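Local coordinates for putative primary metabolism protein HVA1 (PDB 4P5N) that may play a role in primary metabolism and is associated with the virulence of the fungus Cryptococcus neoformans in mammals, at residues A[7-13]-A[67-72]. Numbering follows the deposited sequence.
With SO4 (sulfate ion), chain E.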
# COMPACT_ATOMS: atom_id res chain seq x y z
N ASP A 7 17.71 -2.40 -6.55
CA ASP A 7 16.70 -2.47 -7.62
C ASP A 7 16.96 -3.64 -8.58
O ASP A 7 17.85 -4.47 -8.32
CB ASP A 7 16.59 -1.11 -8.35
CG ASP A 7 17.73 -0.86 -9.32
OD1 ASP A 7 18.71 -1.64 -9.38
OD2 ASP A 7 17.62 0.15 -10.06
N LYS A 8 16.21 -3.70 -9.68
CA LYS A 8 16.31 -4.86 -10.60
C LYS A 8 17.62 -4.87 -11.38
O LYS A 8 17.94 -5.84 -12.06
CB LYS A 8 15.11 -4.92 -11.54
CG LYS A 8 15.10 -3.85 -12.63
CD LYS A 8 13.88 -3.99 -13.54
CE LYS A 8 13.88 -5.32 -14.29
NZ LYS A 8 12.78 -5.38 -15.30
N GLN A 9 18.37 -3.77 -11.29
CA GLN A 9 19.70 -3.68 -11.89
C GLN A 9 20.82 -3.76 -10.87
O GLN A 9 21.98 -3.48 -11.19
CB GLN A 9 19.81 -2.41 -12.75
CG GLN A 9 18.77 -2.32 -13.87
CD GLN A 9 18.79 -3.50 -14.85
OE1 GLN A 9 19.78 -4.24 -14.97
NE2 GLN A 9 17.68 -3.69 -15.56
N GLY A 10 20.49 -4.20 -9.66
CA GLY A 10 21.50 -4.38 -8.61
C GLY A 10 22.00 -3.10 -7.98
O GLY A 10 23.07 -3.10 -7.33
N GLN A 11 21.26 -2.00 -8.17
CA GLN A 11 21.71 -0.69 -7.71
C GLN A 11 21.09 -0.35 -6.37
O GLN A 11 19.89 -0.54 -6.19
CB GLN A 11 21.36 0.39 -8.76
CG GLN A 11 21.95 0.12 -10.15
CD GLN A 11 23.45 -0.11 -10.10
OE1 GLN A 11 24.21 0.79 -9.74
NE2 GLN A 11 23.88 -1.32 -10.44
N ASN A 12 21.91 0.14 -5.44
CA ASN A 12 21.42 0.54 -4.13
C ASN A 12 20.36 1.64 -4.24
O ASN A 12 20.57 2.65 -4.93
CB ASN A 12 22.59 1.03 -3.26
CG ASN A 12 23.62 -0.07 -2.99
OD1 ASN A 12 23.27 -1.25 -2.88
ND2 ASN A 12 24.89 0.31 -2.85
N ILE A 13 19.24 1.44 -3.55
CA ILE A 13 18.15 2.42 -3.58
C ILE A 13 18.26 3.32 -2.35
O ILE A 13 18.39 2.83 -1.24
CB ILE A 13 16.76 1.74 -3.60
CG1 ILE A 13 16.62 0.80 -4.82
CG2 ILE A 13 15.65 2.80 -3.55
CD1 ILE A 13 15.45 -0.16 -4.72
N PRO A 67 11.50 -4.06 -4.09
CA PRO A 67 12.63 -3.35 -4.73
C PRO A 67 13.16 -4.06 -5.96
O PRO A 67 13.64 -3.41 -6.88
CB PRO A 67 13.71 -3.35 -3.63
CG PRO A 67 13.33 -4.50 -2.71
CD PRO A 67 11.83 -4.53 -2.73
N GLY A 68 13.09 -5.38 -5.97
CA GLY A 68 13.77 -6.17 -6.99
C GLY A 68 13.12 -6.14 -8.36
O GLY A 68 13.67 -6.68 -9.32
N THR A 69 11.96 -5.52 -8.45
CA THR A 69 11.24 -5.42 -9.73
C THR A 69 10.99 -3.96 -10.09
O THR A 69 10.18 -3.65 -10.97
CB THR A 69 9.90 -6.14 -9.66
OG1 THR A 69 9.22 -5.72 -8.46
CG2 THR A 69 10.13 -7.64 -9.61
N LEU A 70 11.66 -3.05 -9.41
CA LEU A 70 11.59 -1.69 -9.90
C LEU A 70 12.96 -1.21 -10.33
O LEU A 70 13.96 -1.87 -10.07
CB LEU A 70 10.90 -0.77 -8.91
CG LEU A 70 11.43 -0.70 -7.51
CD1 LEU A 70 12.85 -0.13 -7.46
CD2 LEU A 70 10.55 0.12 -6.57
N THR A 71 12.99 -0.06 -11.01
CA THR A 71 14.24 0.52 -11.47
C THR A 71 14.47 1.85 -10.79
O THR A 71 13.57 2.70 -10.77
CB THR A 71 14.25 0.69 -13.00
OG1 THR A 71 14.01 -0.58 -13.61
CG2 THR A 71 15.60 1.24 -13.52
N ASP A 72 15.67 2.04 -10.22
CA ASP A 72 16.03 3.32 -9.63
C ASP A 72 16.60 4.17 -10.77
O ASP A 72 17.74 3.94 -11.21
CB ASP A 72 17.06 3.11 -8.52
CG ASP A 72 17.39 4.36 -7.75
OD1 ASP A 72 17.47 5.47 -8.36
OD2 ASP A 72 17.65 4.21 -6.52
S SO4 E . 6.49 -7.48 -7.89
O1 SO4 E . 5.70 -8.73 -7.78
O2 SO4 E . 6.77 -7.30 -9.33
O3 SO4 E . 7.81 -7.63 -7.17
O4 SO4 E . 5.65 -6.34 -7.46
O HOH W 1 19.19 1.50 -11.73
O HOH W 2 15.55 -1.62 -15.64
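A type I beta turn from D7 to G10, with an Asx turn at D7, presents D7 and K8 of the N-terminal loop to the turn leading into the last strand, 71-72, of this Tudor-family domain, whose antiparallel sheet is consistent with an SH3-like fold. Aspartate suits position 7 because its two carboxylate oxygens serve different partners. D7 OD1 accepts from Q9 N (2.9 Å) and Q11 N (2.8 Å), holding the loop in shape, while D7 OD2 reaches across to D72 N (2.7 Å, nearly linear). A water bridges D7 OD2 to D72 O. One residue on, K8 N donates to L70 O (2.9 Å), and D7 CA makes a CH···O contact with P67 O (3.3 Å). G10 has positive phi, which glycine adopts readily. K8 can stay at the surface, its CB against G68 O (3.2 Å) and its amine leading away. On the apolar side, I13 CD1 touches P67 CB and L70 CD1, both at 3.8 Å. These three side chains converge on V53 of strand 52-56, and I13 also meets V32 and I35 of strand 26-36.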